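Local coordinates for protein nucleoporin NUP82 (Saccharomyces cerevisiae, PDB 3PBP) that forms a structural part of the nuclear pore complex, its N-terminal domain interacting with NUP116, and takes part in mRNA and protein transport, at residues R61-D66 / L80-D85; I88-V93 / S140-L145; Y114-E119 / S125-V130; D149-F154 / F206-F211. The protein carries 1 engineered substitution. All blocks are in the same frame, centred on the assembly; numbering follows the deposited sequence.

Contact 1: residues R61-D66 / L80-D85; sequences RHLVLD and LCLFND
The three side chains that meet here, Leu63, Leu65 and Leu82, carry no flat group; those present belong to Arg61 and His62 at the start of 61-66. There the guanidinium of Arg61 has His62 NE2 over the centre of one face, 3.3 Å above its plane, and the imidazole of His62 has Arg61 CD over one face, offset toward the rim. Asp107 OD1, at the end of helix 103-107, ties the pair together through a salt bridge to Arg61 NH1 and a hydrogen bond to His62 NE2. Across the contact the evidence is purely apolar. Leu63 CD2 lies 4.1 Å from Leu82 CB, reaching the root of that side chain. The CA–CB bond of Leu63 points toward 80-85, and with CG anti to the backbone N (chi1 167°) its CD2 comes against that CB. Leu65 instead meets the far end of the same residue: its CD2 is 3.9 Å and its CD1 4.1 Å from Leu82 CD2, and the two side chains cross at about a right angle. Leu82 is thus gripped at base and tip by two residues of one loop. In the β-propeller fold of this domain, 61-66 belongs to the link from strand 55-58 of one blade to strand 70-73 of the next, and Leu82 sits on strand 79-83 of that next blade. Phe89 and Met91 of strand 87-92 extend the apolar surface under Leu63, while Leu65 also touches Pro23. The backbone of the loop is fixed separately, Leu65 N being hydrogen-bonded to Asn41 OD1.

Contact 2: residues I88-V93 / S140-L145; sequences IFVMEV and SCIVVL
Ile88 and Ile142 approach each other through different first torsions. In Ile88, CG1 is anti to the carbonyl carbon (chi1 -59°) and CD1 extends the chain, whereas Ile142 holds CG1 between its backbone N and carbonyl carbon (chi1 62°), the crowded position. The result is a tip-to-tip meeting in which Ile142 CD1 ends 3.8 Å from Ile88 CG2 and 4.1 Å from Ile88 CD1, touching both branches of its partner. Ile88 CD1 is shared with Val144: it comes tip to tip with that residue, 3.4 Å from Val144 CG2 and 4.1 Å from Val144 CG1, so the methyl is met by both arms of the valine. Val90 adds a looser contact, its CG2 lying 4.5 Å from Ile142 CG2. The strands belong to two different four-stranded sheets, and the 10.5 Å between the axes of 88-92 and 141-145 rules out direct backbone pairing; their directions differ by 155°, so they run roughly antiparallel while only side chains bridge the distance. All four touching residues are buried. Ile127 and Val130 close in on Ile88 from strand 127-132, and Phe112 and Ile156 border both Val90 and Ile142. Aliphatic residues of two four-stranded antiparallel sheets, packed face against face in this way, are characteristic of the interface between consecutive blades of a β-propeller.

Contact 3: residues Y114-E119 / S125-V130; sequences YSIDEE and SSIKKV
At the crossing from one propeller blade to the next, where the end of strand 110-115 meets the approach to strand 127-132, Ile116 packs against the backbone of Ser125 and Ser126 and the side chain of Ile127. Its CG1 sits between the backbone N and the carbonyl carbon (chi1 57°), which sends Ile116 CD1 to 3.9 Å from Ser126 CA. Ile116 CG2 is 3.5 Å from Ser125 O and 4.1 Å from Ile127 CG1, the two isoleucines crossing at a slant. An alanine at Ile116 would lack both reaching branches and is likely to open a gap beside Ile127 and along the Ser125-Ser126 backbone. Ile116 begins a short 3-10 turn, evidenced by Glu118 N bonding Ser115 O at 3.0 Å. The Glu118 side chain folds back onto the turn, OE2 accepting Ser115 N at 2.9 Å from well above the carboxylate plane. In propeller terms, 110-115 is the outermost strand of its sheet and 127-132 an edge strand of the following one. The latter carries a classic β bulge, Lys128 and Lys129 both facing Leu145, and the two lysines reach on to Ile182 O and Asp184 respectively.

Contact 4: residues D149-F154 / F206-F211; sequences DTITMF and FAFYPF
Two neighbouring blades of the β-propeller meet here, strand 151-155 of one facing strand 204-208 of the next and the loop that follows it. The backbones stay well apart, Met153 CA and Phe211 CA lying 9.5 Å from each other, and buried side chains fill the distance. Ile151 serves two aromatic rings with separate branches: its CD1 comes obliquely to Phe208, 3.4 Å from CE2, while its CG2 lies 3.8 Å from Phe211 CZ, again at a slant to the ring. Phe211 follows the strand, beyond a cis peptide bond before Pro210. With CG anti to the backbone N (chi1 -167°), its ring is swung across to the opposing blade, although the CB bond itself is not aimed there. Leu166 and Leu194, from one blade each, also touch this ring, and Phe211 O is held by His133 NE2. A serine in place of Phe211 would probably leave Met153 and the CG2 branch of Ile151 without the surface they pack on, opening a gap between the blades. Met153, modelled as selenomethionine, forms a Met-aromatic contact with the ring: SE is 4.1 Å from the Phe211 centroid and lies obliquely, 32° from the ring normal. The bend at chi3 turns the terminal methyl back over the ring, placing Met153 CE above the Phe211 face, 3.9 Å from the centroid and just 12° off the normal.

In the fold
Contacts 1, 2 and 4 come in series along the chain, with contact 3 nested inside the loop that contact 2 closes. Contacts 1 and 2 lie 11 Å apart between centres and share one sheet through the neighbouring strands 79-83 and 87-92. Contact 3, 12 Å from contact 2, follows the covalent route between the two sheets that contact 2 joins face to face. Contact 4, 16 Å from contact 2, starts from strand 151-155, next to 141-146, and passes to a third sheet. Contacts 2 and 3 thus lie at one joint between blades of the N-terminal propeller and contact 4 at the next, while contact 1 seats the loop entering the first of these blades, all within the region that interacts with NUP116.

Contact 1: residues R61-D66 / L80-D85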
loop_
_atom_site.group_PDB
_atom_site.type_symbol
_atom_site.label_atom_id
_atom_site.label_comp_id
_atom_site.label_asym_id
_atom_site.label_seq_id
_atom_site.Cartn_x
_atom_site.Cartn_y
_atom_site.Cartn_z
ATOM N N ARG A 61 18.144 9.540 -27.393
ATOM C CA ARG A 61 19.396 10.083 -26.897
ATOM C C ARG A 61 19.504 9.965 -25.382
ATOM O O ARG A 61 20.595 9.933 -24.840
ATOM C CB ARG A 61 19.507 11.555 -27.294
ATOM C CG ARG A 61 20.932 12.089 -27.307
ATOM C CD ARG A 61 21.018 13.396 -26.551
ATOM N NE ARG A 61 19.935 14.301 -26.916
ATOM C CZ ARG A 61 19.714 15.470 -26.317
ATOM N NH1 ARG A 61 20.512 15.864 -25.326
ATOM N NH2 ARG A 61 18.696 16.244 -26.706
ATOM N N HIS A 62 18.363 9.898 -24.705
ATOM C CA HIS A 62 18.335 9.800 -23.246
ATOM C C HIS A 62 17.931 8.427 -22.734
ATOM O O HIS A 62 18.316 8.032 -21.635
ATOM C CB HIS A 62 17.377 10.841 -22.681
ATOM C CG HIS A 62 17.838 12.247 -22.885
ATOM N ND1 HIS A 62 18.893 12.793 -22.182
ATOM C CD2 HIS A 62 17.406 13.214 -23.728
ATOM C CE1 HIS A 62 19.089 14.037 -22.582
ATOM N NE2 HIS A 62 18.200 14.318 -23.520
ATOM N N LEU A 63 17.150 7.702 -23.528
ATOM C CA LEU A 63 16.700 6.377 -23.136
ATOM C C LEU A 63 16.129 5.607 -24.305
ATOM O O LEU A 63 15.313 6.123 -25.075
ATOM C CB LEU A 63 15.627 6.472 -22.038
ATOM C CG LEU A 63 14.812 5.203 -21.720
ATOM C CD1 LEU A 63 15.707 4.114 -21.160
ATOM C CD2 LEU A 63 13.728 5.543 -20.723
ATOM N N VAL A 64 16.580 4.366 -24.436
ATOM C CA VAL A 64 16.085 3.480 -25.474
ATOM C C VAL A 64 15.313 2.457 -24.654
ATOM O O VAL A 64 15.863 1.854 -23.731
ATOM C CB VAL A 64 17.240 2.793 -26.241
ATOM C CG1 VAL A 64 16.680 1.694 -27.121
ATOM C CG2 VAL A 64 17.983 3.807 -27.090
ATOM N N LEU A 65 14.037 2.277 -24.962
ATOM C CA LEU A 65 13.228 1.337 -24.198
ATOM C C LEU A 65 13.367 -0.103 -24.681
ATOM O O LEU A 65 13.758 -0.343 -25.827
ATOM C CB LEU A 65 11.745 1.739 -24.263
ATOM C CG LEU A 65 11.314 3.074 -23.658
ATOM C CD1 LEU A 65 9.839 3.302 -23.959
ATOM C CD2 LEU A 65 11.581 3.082 -22.155
ATOM N N ASP A 66 13.075 -1.054 -23.791
ATOM C CA ASP A 66 13.072 -2.476 -24.131
ATOM C C ASP A 66 11.760 -2.973 -23.536
ATOM O O ASP A 66 11.189 -2.297 -22.681
ATOM C CB ASP A 66 14.311 -3.215 -23.572
ATOM C CG ASP A 66 14.358 -3.271 -22.051
ATOM O OD1 ASP A 66 13.440 -3.857 -21.438
ATOM O OD2 ASP A 66 15.337 -2.747 -21.461
ATOM N N LEU A 80 5.398 11.697 -17.563
ATOM C CA LEU A 80 5.495 10.279 -17.870
ATOM C C LEU A 80 6.612 9.722 -16.984
ATOM O O LEU A 80 7.592 10.407 -16.675
ATOM C CB LEU A 80 5.854 10.058 -19.333
ATOM C CG LEU A 80 4.762 10.369 -20.348
ATOM C CD1 LEU A 80 5.326 10.113 -21.733
ATOM C CD2 LEU A 80 3.512 9.509 -20.096
ATOM N N CYS A 81 6.436 8.487 -16.545
ATOM C CA CYS A 81 7.429 7.839 -15.723
ATOM C C CYS A 81 7.747 6.505 -16.376
ATOM O O CYS A 81 6.879 5.633 -16.478
ATOM C CB CYS A 81 6.902 7.614 -14.312
ATOM S SG CYS A 81 8.155 6.935 -13.212
ATOM N N LEU A 82 8.986 6.364 -16.842
ATOM C CA LEU A 82 9.428 5.137 -17.497
ATOM C C LEU A 82 10.421 4.459 -16.561
ATOM O O LEU A 82 11.385 5.089 -16.088
ATOM C CB LEU A 82 10.071 5.464 -18.854
ATOM C CG LEU A 82 9.242 6.432 -19.715
ATOM C CD1 LEU A 82 9.581 7.850 -19.295
ATOM C CD2 LEU A 82 9.513 6.247 -21.191
ATOM N N PHE A 83 10.177 3.181 -16.271
ATOM C CA PHE A 83 11.045 2.460 -15.349
ATOM C C PHE A 83 11.109 0.955 -15.555
ATOM O O PHE A 83 10.256 0.355 -16.207
ATOM C CB PHE A 83 10.596 2.715 -13.905
ATOM C CG PHE A 83 9.239 2.136 -13.584
ATOM C CD1 PHE A 83 8.070 2.813 -13.937
ATOM C CD2 PHE A 83 9.125 0.900 -12.957
ATOM C CE1 PHE A 83 6.800 2.263 -13.667
ATOM C CE2 PHE A 83 7.866 0.338 -12.684
ATOM C CZ PHE A 83 6.705 1.021 -13.039
ATOM N N ASN A 84 12.144 0.359 -14.981
ATOM C CA ASN A 84 12.328 -1.077 -15.023
ATOM C C ASN A 84 12.725 -1.484 -13.605
ATOM O O ASN A 84 12.487 -0.739 -12.649
ATOM C CB ASN A 84 13.403 -1.479 -16.046
ATOM C CG ASN A 84 14.774 -0.856 -15.766
ATOM O OD1 ASN A 84 14.975 -0.137 -14.777
ATOM N ND2 ASN A 84 15.730 -1.143 -16.649
ATOM N N ASP A 85 13.327 -2.654 -13.448
ATOM C CA ASP A 85 13.701 -3.100 -12.111
ATOM C C ASP A 85 14.924 -2.365 -11.565
ATOM O O ASP A 85 15.256 -2.486 -10.381
ATOM C CB ASP A 85 13.974 -4.599 -12.139
ATOM C CG ASP A 85 15.102 -4.966 -13.086
ATOM O OD1 ASP A 85 15.050 -4.567 -14.277
ATOM O OD2 ASP A 85 16.043 -5.660 -12.638
#

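Contact 2: residues I88-V93 / S140-L145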
loop_
_atom_site.group_PDB
_atom_site.type_symbol
_atom_site.label_atom_id
_atom_site.label_comp_id
_atom_site.label_asym_id
_atom_site.label_seq_id
_atom_site.Cartn_x
_atom_site.Cartn_y
_atom_site.Cartn_z
ATOM N N ILE A 88 14.605 4.601 -12.952
ATOM C CA ILE A 88 13.384 5.375 -13.154
ATOM C C ILE A 88 13.669 6.686 -13.903
ATOM O O ILE A 88 14.614 7.413 -13.567
ATOM C CB ILE A 88 12.738 5.764 -11.785
ATOM C CG1 ILE A 88 12.402 4.510 -10.973
ATOM C CG2 ILE A 88 11.484 6.609 -12.013
ATOM C CD1 ILE A 88 11.945 4.803 -9.539
ATOM N N PHE A 89 12.852 6.984 -14.909
ATOM C CA PHE A 89 12.987 8.234 -15.652
ATOM C C PHE A 89 11.670 8.993 -15.564
ATOM O O PHE A 89 10.601 8.386 -15.580
ATOM C CB PHE A 89 13.255 8.003 -17.140
ATOM C CG PHE A 89 14.593 7.418 -17.443
ATOM C CD1 PHE A 89 14.803 6.033 -17.373
ATOM C CD2 PHE A 89 15.644 8.239 -17.837
ATOM C CE1 PHE A 89 16.039 5.475 -17.696
ATOM C CE2 PHE A 89 16.880 7.691 -18.161
ATOM C CZ PHE A 89 17.078 6.304 -18.091
ATOM N N VAL A 90 11.739 10.316 -15.478
ATOM C CA VAL A 90 10.528 11.110 -15.460
ATOM C C VAL A 90 10.676 12.210 -16.509
ATOM O O VAL A 90 11.579 13.051 -16.432
ATOM C CB VAL A 90 10.256 11.714 -14.082
ATOM C CG1 VAL A 90 9.060 12.653 -14.153
ATOM C CG2 VAL A 90 9.971 10.602 -13.093
HETATM N N MSE A 91 9.792 12.175 -17.504
HETATM C CA MSE A 91 9.807 13.143 -18.586
HETATM C C MSE A 91 8.562 13.999 -18.635
HETATM O O MSE A 91 7.463 13.546 -18.323
HETATM C CB MSE A 91 9.973 12.426 -19.911
HETATM C CG MSE A 91 11.344 11.856 -20.087
HETATM SE SE MSE A 91 11.504 10.767 -21.674
HETATM C CE MSE A 91 12.925 9.579 -21.094
ATOM N N GLU A 92 8.751 15.243 -19.056
ATOM C CA GLU A 92 7.670 16.200 -19.157
ATOM C C GLU A 92 7.135 16.236 -20.580
ATOM O O GLU A 92 7.889 16.496 -21.512
ATOM C CB GLU A 92 8.198 17.578 -18.760
ATOM C CG GLU A 92 7.157 18.668 -18.666
ATOM C CD GLU A 92 7.728 19.967 -18.120
ATOM O OE1 GLU A 92 8.500 20.638 -18.839
ATOM O OE2 GLU A 92 7.411 20.316 -16.961
ATOM N N VAL A 93 5.848 15.948 -20.761
ATOM C CA VAL A 93 5.249 16.009 -22.099
ATOM C C VAL A 93 5.269 17.497 -22.467
ATOM O O VAL A 93 4.704 18.327 -21.754
ATOM C CB VAL A 93 3.806 15.497 -22.097
ATOM C CG1 VAL A 93 3.194 15.697 -23.453
ATOM C CG2 VAL A 93 3.785 14.036 -21.732
ATOM N N SER A 140 4.927 16.290 -8.574
ATOM C CA SER A 140 6.321 16.168 -8.148
ATOM C C SER A 140 6.709 15.018 -7.239
ATOM O O SER A 140 7.844 14.982 -6.759
ATOM C CB SER A 140 6.766 17.464 -7.472
ATOM O OG SER A 140 5.947 17.735 -6.348
ATOM N N CYS A 141 5.808 14.076 -7.001
ATOM C CA CYS A 141 6.151 12.981 -6.112
ATOM C C CYS A 141 5.898 11.574 -6.665
ATOM O O CYS A 141 4.789 11.262 -7.094
ATOM C CB CYS A 141 5.401 13.169 -4.799
ATOM S SG CYS A 141 5.628 11.842 -3.612
ATOM N N ILE A 142 6.927 10.727 -6.673
ATOM C CA ILE A 142 6.737 9.360 -7.146
ATOM C C ILE A 142 6.950 8.380 -5.998
ATOM O O ILE A 142 7.865 8.522 -5.180
ATOM C CB ILE A 142 7.675 8.973 -8.331
ATOM C CG1 ILE A 142 9.143 9.040 -7.906
ATOM C CG2 ILE A 142 7.387 9.858 -9.531
ATOM C CD1 ILE A 142 10.079 8.458 -8.944
ATOM N N VAL A 143 6.075 7.387 -5.938
ATOM C CA VAL A 143 6.130 6.393 -4.886
ATOM C C VAL A 143 6.745 5.133 -5.466
ATOM O O VAL A 143 6.273 4.615 -6.480
ATOM C CB VAL A 143 4.715 6.118 -4.363
ATOM C CG1 VAL A 143 4.750 5.167 -3.177
ATOM C CG2 VAL A 143 4.070 7.425 -3.991
ATOM N N VAL A 144 7.800 4.639 -4.828
ATOM C CA VAL A 144 8.484 3.458 -5.332
ATOM C C VAL A 144 8.482 2.277 -4.369
ATOM O O VAL A 144 8.948 2.391 -3.234
ATOM C CB VAL A 144 9.959 3.815 -5.714
ATOM C CG1 VAL A 144 10.675 2.592 -6.267
ATOM C CG2 VAL A 144 9.970 4.950 -6.739
ATOM N N LEU A 145 7.949 1.149 -4.828
ATOM C CA LEU A 145 7.924 -0.075 -4.031
ATOM C C LEU A 145 9.032 -1.003 -4.548
ATOM O O LEU A 145 9.103 -1.281 -5.754
ATOM C CB LEU A 145 6.572 -0.784 -4.166
ATOM C CG LEU A 145 6.550 -2.202 -3.594
ATOM C CD1 LEU A 145 6.533 -2.117 -2.075
ATOM C CD2 LEU A 145 5.342 -2.965 -4.103
#

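Contact 3: residues Y114-E119 / S125-V130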
loop_
_atom_site.group_PDB
_atom_site.type_symbol
_atom_site.label_atom_id
_atom_site.label_comp_id
_atom_site.label_asym_id
_atom_site.label_seq_id
_atom_site.Cartn_x
_atom_site.Cartn_y
_atom_site.Cartn_z
ATOM N N TYR A 114 16.782 8.047 -11.595
ATOM C CA TYR A 114 17.191 7.304 -10.409
ATOM C C TYR A 114 17.524 5.859 -10.761
ATOM O O TYR A 114 16.824 5.224 -11.569
ATOM C CB TYR A 114 16.077 7.311 -9.365
ATOM C CG TYR A 114 16.345 6.394 -8.199
ATOM C CD1 TYR A 114 17.157 6.794 -7.142
ATOM C CD2 TYR A 114 15.827 5.098 -8.182
ATOM C CE1 TYR A 114 17.449 5.926 -6.096
ATOM C CE2 TYR A 114 16.119 4.218 -7.144
ATOM C CZ TYR A 114 16.929 4.635 -6.106
ATOM O OH TYR A 114 17.221 3.744 -5.096
ATOM N N SER A 115 18.604 5.358 -10.155
ATOM C CA SER A 115 19.054 3.979 -10.340
ATOM C C SER A 115 19.326 3.435 -8.951
ATOM O O SER A 115 19.766 4.166 -8.064
ATOM C CB SER A 115 20.333 3.917 -11.184
ATOM O OG SER A 115 20.740 2.572 -11.416
ATOM N N ILE A 116 19.050 2.155 -8.749
ATOM C CA ILE A 116 19.269 1.573 -7.439
ATOM C C ILE A 116 20.766 1.500 -7.152
ATOM O O ILE A 116 21.191 1.443 -5.991
ATOM C CB ILE A 116 18.629 0.173 -7.339
ATOM C CG1 ILE A 116 19.177 -0.735 -8.429
ATOM C CG2 ILE A 116 17.126 0.287 -7.486
ATOM C CD1 ILE A 116 18.572 -2.114 -8.412
ATOM N N ASP A 117 21.559 1.529 -8.220
ATOM C CA ASP A 117 23.013 1.480 -8.098
ATOM C C ASP A 117 23.535 2.779 -7.487
ATOM O O ASP A 117 24.714 2.889 -7.159
ATOM C CB ASP A 117 23.648 1.268 -9.473
ATOM C CG ASP A 117 23.033 0.101 -10.225
ATOM O OD1 ASP A 117 23.000 -1.019 -9.667
ATOM O OD2 ASP A 117 22.586 0.302 -11.371
ATOM N N GLU A 118 22.652 3.762 -7.341
ATOM C CA GLU A 118 23.018 5.049 -6.771
ATOM C C GLU A 118 23.227 4.952 -5.271
ATOM O O GLU A 118 23.653 5.916 -4.630
ATOM C CB GLU A 118 21.928 6.084 -7.054
ATOM C CG GLU A 118 22.027 6.733 -8.416
ATOM C CD GLU A 118 20.880 7.678 -8.688
ATOM O OE1 GLU A 118 20.489 8.412 -7.755
ATOM O OE2 GLU A 118 20.379 7.692 -9.835
ATOM N N GLU A 119 22.917 3.791 -4.708
ATOM C CA GLU A 119 23.069 3.596 -3.270
ATOM C C GLU A 119 24.166 2.602 -2.912
ATOM O O GLU A 119 24.262 1.514 -3.493
ATOM C CB GLU A 119 21.732 3.171 -2.653
ATOM C CG GLU A 119 20.904 4.351 -2.174
ATOM C CD GLU A 119 19.404 4.083 -2.184
ATOM O OE1 GLU A 119 18.818 3.973 -3.285
ATOM O OE2 GLU A 119 18.812 3.986 -1.090
ATOM N N SER A 125 18.118 -3.627 -3.514
ATOM C CA SER A 125 16.808 -4.162 -3.856
ATOM C C SER A 125 16.280 -3.505 -5.124
ATOM O O SER A 125 16.343 -2.280 -5.280
ATOM C CB SER A 125 15.825 -3.927 -2.704
ATOM O OG SER A 125 14.609 -4.622 -2.921
ATOM N N SER A 126 15.752 -4.322 -6.026
ATOM C CA SER A 126 15.234 -3.810 -7.279
ATOM C C SER A 126 13.804 -3.289 -7.200
ATOM O O SER A 126 13.040 -3.628 -6.293
ATOM C CB SER A 126 15.349 -4.879 -8.362
ATOM O OG SER A 126 14.846 -6.110 -7.903
ATOM N N ILE A 127 13.462 -2.449 -8.173
ATOM C CA ILE A 127 12.148 -1.830 -8.259
ATOM C C ILE A 127 11.071 -2.808 -8.727
ATOM O O ILE A 127 11.243 -3.520 -9.718
ATOM C CB ILE A 127 12.195 -0.622 -9.221
ATOM C CG1 ILE A 127 13.203 0.403 -8.695
ATOM C CG2 ILE A 127 10.810 -0.004 -9.368
ATOM C CD1 ILE A 127 13.512 1.487 -9.675
ATOM N N LYS A 128 9.957 -2.821 -8.000
ATOM C CA LYS A 128 8.843 -3.688 -8.329
ATOM C C LYS A 128 7.697 -2.879 -8.956
ATOM O O LYS A 128 7.102 -3.291 -9.963
ATOM C CB LYS A 128 8.364 -4.410 -7.068
ATOM C CG LYS A 128 7.328 -5.485 -7.333
ATOM C CD LYS A 128 6.963 -6.240 -6.064
ATOM C CE LYS A 128 5.947 -7.339 -6.373
ATOM N NZ LYS A 128 5.678 -8.224 -5.205
ATOM N N LYS A 129 7.397 -1.722 -8.367
ATOM C CA LYS A 129 6.325 -0.883 -8.880
ATOM C C LYS A 129 6.527 0.592 -8.553
ATOM O O LYS A 129 7.128 0.934 -7.531
ATOM C CB LYS A 129 4.977 -1.348 -8.324
ATOM C CG LYS A 129 3.815 -0.721 -9.045
ATOM C CD LYS A 129 2.474 -1.184 -8.526
ATOM C CE LYS A 129 1.364 -0.629 -9.426
ATOM N NZ LYS A 129 -0.015 -1.075 -9.075
ATOM N N VAL A 130 6.015 1.454 -9.436
ATOM C CA VAL A 130 6.098 2.908 -9.278
ATOM C C VAL A 130 4.750 3.565 -9.529
ATOM O O VAL A 130 4.031 3.198 -10.442
ATOM C CB VAL A 130 7.110 3.524 -10.255
ATOM C CG1 VAL A 130 7.118 5.050 -10.105
ATOM C CG2 VAL A 130 8.487 2.956 -9.989
#

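Contact 4: residues D149-F154 / F206-F211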
loop_
_atom_site.group_PDB
_atom_site.type_symbol
_atom_site.label_atom_id
_atom_site.label_comp_id
_atom_site.label_asym_id
_atom_site.label_seq_id
_atom_site.Cartn_x
_atom_site.Cartn_y
_atom_site.Cartn_z
ATOM N N ASP A 149 10.058 -4.493 -0.013
ATOM C CA ASP A 149 8.741 -4.330 0.603
ATOM C C ASP A 149 8.859 -2.932 1.208
ATOM O O ASP A 149 8.039 -2.473 1.997
ATOM C CB ASP A 149 8.461 -5.376 1.688
ATOM C CG ASP A 149 8.098 -6.728 1.108
ATOM O OD1 ASP A 149 7.345 -6.757 0.104
ATOM O OD2 ASP A 149 8.560 -7.755 1.663
ATOM N N THR A 150 9.923 -2.267 0.794
ATOM C CA THR A 150 10.232 -0.928 1.218
ATOM C C THR A 150 9.476 0.005 0.248
ATOM O O THR A 150 9.371 -0.285 -0.952
ATOM C CB THR A 150 11.781 -0.724 1.148
ATOM O OG1 THR A 150 12.178 0.270 2.094
ATOM C CG2 THR A 150 12.225 -0.297 -0.252
ATOM N N ILE A 151 8.928 1.104 0.764
ATOM C CA ILE A 151 8.195 2.059 -0.079
ATOM C C ILE A 151 8.867 3.422 0.053
ATOM O O ILE A 151 8.981 3.966 1.148
ATOM C CB ILE A 151 6.710 2.151 0.347
ATOM C CG1 ILE A 151 6.061 0.761 0.254
ATOM C CG2 ILE A 151 5.972 3.151 -0.542
ATOM C CD1 ILE A 151 4.710 0.650 0.930
ATOM N N THR A 152 9.307 3.976 -1.068
ATOM C CA THR A 152 10.016 5.255 -1.057
ATOM C C THR A 152 9.354 6.390 -1.847
ATOM O O THR A 152 8.771 6.175 -2.920
ATOM C CB THR A 152 11.453 5.058 -1.621
ATOM O OG1 THR A 152 12.023 3.872 -1.052
ATOM C CG2 THR A 152 12.334 6.259 -1.301
HETATM N N MSE A 153 9.460 7.602 -1.318
HETATM C CA MSE A 153 8.899 8.756 -1.997
HETATM C C MSE A 153 10.015 9.691 -2.432
HETATM O O MSE A 153 10.796 10.171 -1.618
HETATM C CB MSE A 153 7.939 9.517 -1.089
HETATM C CG MSE A 153 6.564 8.911 -0.946
HETATM SE SE MSE A 153 5.409 10.093 0.094
HETATM C CE MSE A 153 5.721 9.418 1.879
ATOM N N PHE A 154 10.082 9.944 -3.730
ATOM C CA PHE A 154 11.096 10.826 -4.292
ATOM C C PHE A 154 10.451 12.146 -4.711
ATOM O O PHE A 154 9.348 12.161 -5.272
ATOM C CB PHE A 154 11.735 10.195 -5.539
ATOM C CG PHE A 154 12.608 9.006 -5.257
ATOM C CD1 PHE A 154 13.884 9.169 -4.726
ATOM C CD2 PHE A 154 12.175 7.721 -5.569
ATOM C CE1 PHE A 154 14.711 8.075 -4.519
ATOM C CE2 PHE A 154 13.001 6.617 -5.365
ATOM C CZ PHE A 154 14.270 6.792 -4.840
ATOM N N PHE A 206 -3.116 -3.407 4.301
ATOM C CA PHE A 206 -2.540 -2.528 5.299
ATOM C C PHE A 206 -2.705 -1.137 4.728
ATOM O O PHE A 206 -3.123 -0.976 3.569
ATOM C CB PHE A 206 -1.061 -2.851 5.535
ATOM C CG PHE A 206 -0.833 -4.181 6.205
ATOM C CD1 PHE A 206 -1.015 -5.379 5.506
ATOM C CD2 PHE A 206 -0.497 -4.241 7.548
ATOM C CE1 PHE A 206 -0.869 -6.615 6.142
ATOM C CE2 PHE A 206 -0.349 -5.475 8.191
ATOM C CZ PHE A 206 -0.539 -6.661 7.485
ATOM N N ALA A 207 -2.398 -0.122 5.525
ATOM C CA ALA A 207 -2.550 1.226 5.021
ATOM C C ALA A 207 -1.695 2.245 5.729
ATOM O O ALA A 207 -1.457 2.153 6.926
ATOM C CB ALA A 207 -4.007 1.638 5.094
ATOM N N PHE A 208 -1.221 3.208 4.951
ATOM C CA PHE A 208 -0.420 4.315 5.445
ATOM C C PHE A 208 -1.355 5.533 5.446
ATOM O O PHE A 208 -1.832 5.970 4.398
ATOM C CB PHE A 208 0.751 4.570 4.503
ATOM C CG PHE A 208 1.831 3.558 4.596
ATOM C CD1 PHE A 208 2.781 3.628 5.615
ATOM C CD2 PHE A 208 1.922 2.540 3.657
ATOM C CE1 PHE A 208 3.814 2.693 5.692
ATOM C CE2 PHE A 208 2.945 1.597 3.717
ATOM C CZ PHE A 208 3.898 1.674 4.740
ATOM N N TYR A 209 -1.639 6.058 6.629
ATOM C CA TYR A 209 -2.509 7.217 6.754
ATOM C C TYR A 209 -1.909 8.110 7.829
ATOM O O TYR A 209 -1.906 7.749 9.006
ATOM C CB TYR A 209 -3.925 6.781 7.153
ATOM C CG TYR A 209 -4.920 7.926 7.186
ATOM C CD1 TYR A 209 -4.963 8.857 6.149
ATOM C CD2 TYR A 209 -5.817 8.085 8.252
ATOM C CE1 TYR A 209 -5.869 9.920 6.168
ATOM C CE2 TYR A 209 -6.728 9.144 8.278
ATOM C CZ TYR A 209 -6.749 10.059 7.232
ATOM O OH TYR A 209 -7.648 11.113 7.233
ATOM N N PRO A 210 -1.400 9.298 7.447
ATOM C CA PRO A 210 -1.357 9.866 6.096
ATOM C C PRO A 210 -0.122 9.451 5.282
ATOM O O PRO A 210 0.914 9.123 5.845
ATOM C CB PRO A 210 -1.331 11.348 6.389
ATOM C CG PRO A 210 -0.290 11.375 7.518
ATOM C CD PRO A 210 -0.725 10.206 8.403
ATOM N N PHE A 211 -0.234 9.472 3.957
ATOM C CA PHE A 211 0.906 9.156 3.092
ATOM C C PHE A 211 1.028 10.411 2.233
ATOM O O PHE A 211 0.513 10.474 1.118
ATOM C CB PHE A 211 0.617 7.954 2.205
ATOM C CG PHE A 211 1.834 7.404 1.532
ATOM C CD1 PHE A 211 2.643 6.480 2.183
ATOM C CD2 PHE A 211 2.162 7.788 0.243
ATOM C CE1 PHE A 211 3.753 5.947 1.554
ATOM C CE2 PHE A 211 3.269 7.262 -0.392
ATOM C CZ PHE A 211 4.066 6.339 0.263
#